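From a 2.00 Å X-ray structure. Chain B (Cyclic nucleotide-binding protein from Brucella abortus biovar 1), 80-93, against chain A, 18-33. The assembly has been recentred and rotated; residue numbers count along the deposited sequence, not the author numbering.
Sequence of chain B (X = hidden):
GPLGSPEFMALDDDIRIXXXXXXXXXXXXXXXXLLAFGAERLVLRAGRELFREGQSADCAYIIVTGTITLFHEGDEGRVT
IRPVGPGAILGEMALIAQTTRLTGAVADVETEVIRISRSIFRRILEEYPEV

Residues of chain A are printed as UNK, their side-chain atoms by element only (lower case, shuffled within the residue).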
# COMPACT_ATOMS: atom_id res chain seq x y z
N THR B 80 -14.34 14.04 -10.91
CA THR B 80 -14.13 12.91 -10.01
C THR B 80 -13.31 11.81 -10.67
O THR B 80 -13.62 11.36 -11.77
CB THR B 80 -15.47 12.31 -9.53
OG1 THR B 80 -16.16 13.27 -8.72
CG2 THR B 80 -15.24 11.04 -8.73
N ILE B 81 -12.26 11.37 -9.98
CA ILE B 81 -11.47 10.23 -10.43
C ILE B 81 -12.15 8.94 -9.99
O ILE B 81 -12.66 8.19 -10.82
CB ILE B 81 -10.05 10.27 -9.88
CG1 ILE B 81 -9.38 11.59 -10.23
CG2 ILE B 81 -9.24 9.09 -10.41
CD1 ILE B 81 -8.02 11.74 -9.61
N ARG B 82 -12.15 8.71 -8.68
CA ARG B 82 -12.74 7.51 -8.09
C ARG B 82 -12.82 7.65 -6.58
O ARG B 82 -12.07 8.41 -5.98
CB ARG B 82 -11.92 6.27 -8.47
CG ARG B 82 -10.59 6.19 -7.75
CD ARG B 82 -9.67 5.17 -8.38
NE ARG B 82 -8.39 5.12 -7.69
CZ ARG B 82 -8.12 4.32 -6.66
NH1 ARG B 82 -9.06 3.49 -6.22
NH2 ARG B 82 -6.93 4.35 -6.09
N PRO B 83 -13.75 6.91 -5.95
CA PRO B 83 -13.82 6.84 -4.49
C PRO B 83 -12.90 5.75 -3.93
O PRO B 83 -12.71 4.73 -4.58
CB PRO B 83 -15.28 6.51 -4.22
CG PRO B 83 -15.68 5.68 -5.41
CD PRO B 83 -14.91 6.24 -6.58
N VAL B 84 -12.33 5.98 -2.75
CA VAL B 84 -11.52 4.95 -2.10
C VAL B 84 -12.04 4.68 -0.69
O VAL B 84 -12.66 5.55 -0.07
CB VAL B 84 -10.04 5.35 -2.02
CG1 VAL B 84 -9.44 5.44 -3.41
CG2 VAL B 84 -9.87 6.65 -1.26
N GLY B 85 -11.80 3.47 -0.20
CA GLY B 85 -12.38 3.05 1.06
C GLY B 85 -11.34 2.51 2.02
O GLY B 85 -10.16 2.79 1.88
N PRO B 86 -11.80 1.72 3.01
CA PRO B 86 -10.93 1.13 4.03
C PRO B 86 -9.72 0.43 3.44
O PRO B 86 -9.84 -0.29 2.44
CB PRO B 86 -11.86 0.13 4.73
CG PRO B 86 -13.21 0.73 4.57
CD PRO B 86 -13.21 1.37 3.21
N GLY B 87 -8.55 0.66 4.04
CA GLY B 87 -7.32 0.06 3.58
C GLY B 87 -6.51 0.92 2.63
O GLY B 87 -5.32 0.69 2.44
N ALA B 88 -7.15 1.92 2.02
CA ALA B 88 -6.48 2.77 1.04
C ALA B 88 -5.44 3.68 1.68
O ALA B 88 -5.73 4.36 2.66
CB ALA B 88 -7.50 3.60 0.27
N ILE B 89 -4.24 3.69 1.12
CA ILE B 89 -3.18 4.58 1.57
C ILE B 89 -3.02 5.79 0.63
O ILE B 89 -2.74 5.62 -0.56
CB ILE B 89 -1.85 3.83 1.68
CG1 ILE B 89 -2.05 2.54 2.47
CG2 ILE B 89 -0.80 4.72 2.34
CD1 ILE B 89 -1.74 1.27 1.69
N LEU B 90 -3.21 6.99 1.16
CA LEU B 90 -3.07 8.20 0.35
C LEU B 90 -1.76 8.93 0.66
O LEU B 90 -1.44 9.17 1.82
CB LEU B 90 -4.25 9.15 0.57
CG LEU B 90 -5.66 8.57 0.41
CD1 LEU B 90 -6.72 9.67 0.51
CD2 LEU B 90 -5.79 7.82 -0.90
N GLY B 91 -1.00 9.27 -0.37
CA GLY B 91 0.23 10.02 -0.21
C GLY B 91 1.38 9.25 0.42
O GLY B 91 2.15 9.80 1.21
N GLU B 92 1.52 7.98 0.08
CA GLU B 92 2.55 7.14 0.67
C GLU B 92 3.97 7.67 0.46
O GLU B 92 4.79 7.64 1.37
CB GLU B 92 2.48 5.71 0.13
CG GLU B 92 3.52 4.79 0.75
CD GLU B 92 3.64 3.46 0.04
OE1 GLU B 92 3.19 3.36 -1.12
OE2 GLU B 92 4.20 2.51 0.64
N MSE B 93 4.27 8.15 -0.74
CA MSE B 93 5.64 8.55 -1.04
C MSE B 93 6.02 9.85 -0.33
O MSE B 93 7.19 10.24 -0.31
CB MSE B 93 5.86 8.69 -2.55
CG MSE B 93 5.85 7.36 -3.31
SE MSE B 93 6.91 5.95 -2.46
CE MSE B 93 8.62 6.84 -2.43
N UNK A 18 -6.15 -3.36 -5.87
CA UNK A 18 -5.03 -2.61 -6.42
C UNK A 18 -5.16 -1.12 -6.12
O UNK A 18 -4.17 -0.41 -5.99
c UNK A 18 -4.62 -4.36 -9.88
c UNK A 18 -3.05 -4.52 -7.95
c UNK A 18 -4.91 -2.83 -7.93
c UNK A 18 -4.48 -4.23 -8.38
N UNK A 19 -6.40 -0.65 -6.01
CA UNK A 19 -6.67 0.75 -5.76
C UNK A 19 -6.35 1.21 -4.35
O UNK A 19 -6.34 2.41 -4.07
N UNK A 20 -6.07 0.27 -3.45
CA UNK A 20 -5.69 0.62 -2.08
C UNK A 20 -4.18 0.77 -1.94
O UNK A 20 -3.69 1.31 -0.94
c UNK A 20 -6.17 -0.44 -1.07
c UNK A 20 -7.69 -0.58 -1.13
o UNK A 20 -5.56 -1.70 -1.37
N UNK A 21 -3.45 0.29 -2.93
CA UNK A 21 -1.99 0.32 -2.90
C UNK A 21 -1.47 1.75 -3.05
O UNK A 21 -1.89 2.47 -3.95
c UNK A 21 -1.40 -0.58 -3.99
c UNK A 21 0.11 -0.48 -4.02
c UNK A 21 -1.83 -2.01 -3.77
N UNK A 22 -0.57 2.16 -2.16
CA UNK A 22 -0.05 3.52 -2.15
C UNK A 22 0.49 4.00 -3.49
O UNK A 22 0.22 5.13 -3.91
N UNK A 23 1.24 3.14 -4.16
CA UNK A 23 1.85 3.51 -5.44
C UNK A 23 0.80 3.70 -6.54
O UNK A 23 1.04 4.44 -7.50
c UNK A 23 2.87 2.46 -5.85
c UNK A 23 4.88 1.71 -7.14
c UNK A 23 3.89 2.85 -6.92
c UNK A 23 4.62 4.12 -6.53
N UNK A 24 -0.35 3.05 -6.40
CA UNK A 24 -1.39 3.10 -7.44
C UNK A 24 -2.51 4.05 -7.05
O UNK A 24 -3.53 4.12 -7.73
c UNK A 24 1.00 -1.33 -8.28
c UNK A 24 -0.93 0.63 -7.90
c UNK A 24 0.27 0.93 -8.54
c UNK A 24 -1.14 -0.66 -7.46
c UNK A 24 -0.19 -1.64 -7.64
c UNK A 24 -1.97 1.70 -7.69
c UNK A 24 1.23 -0.05 -8.72
N UNK A 25 -2.30 4.79 -5.95
CA UNK A 25 -3.29 5.69 -5.38
C UNK A 25 -3.98 6.62 -6.38
O UNK A 25 -5.21 6.74 -6.37
c UNK A 25 -3.55 7.70 -3.80
o UNK A 25 -3.45 9.80 -2.68
c UNK A 25 -2.65 6.56 -4.29
c UNK A 25 -2.79 8.85 -3.16
o UNK A 25 -1.54 8.83 -3.14
N UNK A 26 -3.20 7.28 -7.22
CA UNK A 26 -3.74 8.31 -8.10
C UNK A 26 -4.20 7.78 -9.45
O UNK A 26 -4.58 8.55 -10.33
o UNK A 26 -1.53 8.89 -8.89
c UNK A 26 -2.71 9.41 -8.31
N UNK A 27 -4.17 6.46 -9.62
CA UNK A 27 -4.57 5.85 -10.89
C UNK A 27 -6.06 6.03 -11.17
O UNK A 27 -6.89 5.91 -10.27
c UNK A 27 -0.47 4.65 -11.20
c UNK A 27 -4.24 4.35 -10.91
c UNK A 27 -2.44 2.78 -11.67
c UNK A 27 -1.12 2.46 -11.93
c UNK A 27 -0.13 3.40 -11.69
c UNK A 27 -1.80 4.96 -10.95
c UNK A 27 -2.80 4.03 -11.18
N UNK A 28 -6.39 6.31 -12.42
CA UNK A 28 -7.79 6.33 -12.85
C UNK A 28 -8.34 4.91 -12.84
O UNK A 28 -7.56 3.96 -12.86
c UNK A 28 -7.93 6.93 -14.25
c UNK A 28 -7.20 8.27 -14.33
o UNK A 28 -7.37 6.02 -15.21
N UNK A 29 -9.67 4.76 -12.83
CA UNK A 29 -10.24 3.42 -12.94
C UNK A 29 -9.77 2.69 -14.21
O UNK A 29 -9.59 1.47 -14.19
c UNK A 29 -11.75 3.68 -12.99
c UNK A 29 -10.72 5.78 -12.59
c UNK A 29 -11.92 4.96 -12.25
N UNK A 30 -9.55 3.45 -15.28
CA UNK A 30 -9.05 2.88 -16.52
C UNK A 30 -7.62 2.35 -16.35
O UNK A 30 -7.28 1.29 -16.87
o UNK A 30 -9.90 4.46 -20.68
c UNK A 30 -9.10 3.91 -17.65
o UNK A 30 -7.83 5.12 -20.44
c UNK A 30 -8.79 4.40 -20.12
c UNK A 30 -8.60 3.40 -18.99
N UNK A 31 -6.80 3.09 -15.62
CA UNK A 31 -5.42 2.67 -15.37
C UNK A 31 -5.37 1.43 -14.48
O UNK A 31 -4.56 0.53 -14.72
c UNK A 31 -4.30 4.95 -15.66
n UNK A 31 -2.14 6.04 -15.57
o UNK A 31 -3.70 6.64 -14.07
c UNK A 31 -4.62 3.80 -14.73
c UNK A 31 -3.35 5.96 -15.03
N UNK A 32 -6.22 1.41 -13.46
CA UNK A 32 -6.29 0.26 -12.55
C UNK A 32 -6.71 -1.00 -13.30
O UNK A 32 -6.23 -2.09 -13.02
c UNK A 32 -6.81 1.58 -10.37
c UNK A 32 -7.92 1.83 -9.37
c UNK A 32 -5.54 1.11 -9.67
c UNK A 32 -7.26 0.54 -11.40
N UNK A 33 -7.62 -0.82 -14.26
CA UNK A 33 -8.08 -1.91 -15.10
C UNK A 33 -6.94 -2.48 -15.95
O UNK A 33 -6.76 -3.70 -16.01
c UNK A 33 -9.22 -1.43 -16.01
c UNK A 33 -9.95 -2.55 -16.74
c UNK A 33 -12.77 -1.27 -15.72
n UNK A 33 -13.09 -2.53 -15.43
c UNK A 33 -11.18 -2.01 -17.46
n UNK A 33 -13.35 -0.28 -15.05
n UNK A 33 -11.88 -1.00 -16.67
O HOH W 1 -0.42 6.75 -1.84

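Position 18 has four carbons forked at the second; they make no contact with the chain B stretch, and the CA-to-CB bond points away: Leu18(A). Position 19 has no side-chain atoms and is glycine, Gly19(A). Its O accepts from Arg82(B) NH2 at 2.9 Å, and an ideal CB here would lie 2.6 Å from Arg82(B) NH1, a clash, so the bare backbone makes room for the guanidinium. At position 20 one carbon carries an oxygen and a carbon, as in threonine. Thr20(A) packs CB against Gly87(B) O at 3.8 Å, while its O accepts from Ile89(B) N at 3.2 Å. Three carbons branched at the first, with a CA-to-CB bond that points away, make position 21 Val21(A).

Position 22 again lacks a side chain. Gly22(A) CA lies 3.4 Å from Glu92(B) OE1, and an ideal CB on Gly22(A) would clash with Glu92(B) OE1. Position 23, four carbons forked at the second, is Leu23(A); its N lies 3.6 Å from Glu92(B) OE1. One carbon and a six-carbon ring, with no further oxygen, make position 24 Phe24(A), whose ring leads away from chain B.

Position 25 has three carbons, the third bearing two oxygens, one of them 2.9 Å from Gly91(B) N. The length and the paired oxygens identify Glu25(A). Its OE1 accepts from Gly91(B) N at that distance, and its backbone O accepts from Arg82(B) NH2 at 3.0 Å. One carbon and one oxygen at position 26, with a CA-to-CB bond that points away, give Ser26(A). A carbon and a six-carbon ring make position 27 Phe27(A), which offers its O to Arg82(B) NE in a weak bond of 3.1 Å.

At position 28 one carbon carries an oxygen and a carbon: Thr28(A). The CA-to-CB bond points away from chain B and the side chain caps the following helix, OG1 accepting from the backbone N of position 31 at 3.0 Å. At position 29 three carbons close a ring onto the backbone N, which identifies Pro29(A), with CD 3.6 Å from Ile81(B) O. Position 30, three carbons with two terminal oxygens, is Glu30(A), out of reach. Position 31, with three carbons ending in an oxygen and a nitrogen, is Gln31(A), also out of reach; its OE1 accepts from Thr28(A) N at 3.2 Å. Position 32 has four carbons forked at the second and a CA-to-CB bond that points toward chain B; it is Leu32(A), whose CD1 approaches Arg82(B) CZ at 3.7 Å. Position 33 has three carbons, a nitrogen and a carbon with two more nitrogens, and completes the segment as Arg33(A), out of reach.

The contact is organised around Arg82(B). Its guanidinium reaches three backbone carbonyls, those of Gly19(A) and Glu25(A) near its plane, while Leu32(A) CD1 covers one face. Farther along, Ile89(B) and Gly91(B) donate their amides to Thr20(A) O and Glu25(A) OE1. Water 1 reinforces this end: it lies 2.7 Å from Gly22(A) O and 2.7 Å from Glu25(A) OE1, and accepts from Glu92(B) N at 3.0 Å.

Chain A, residues 18-33: LGTVGLFESFTPEQLR
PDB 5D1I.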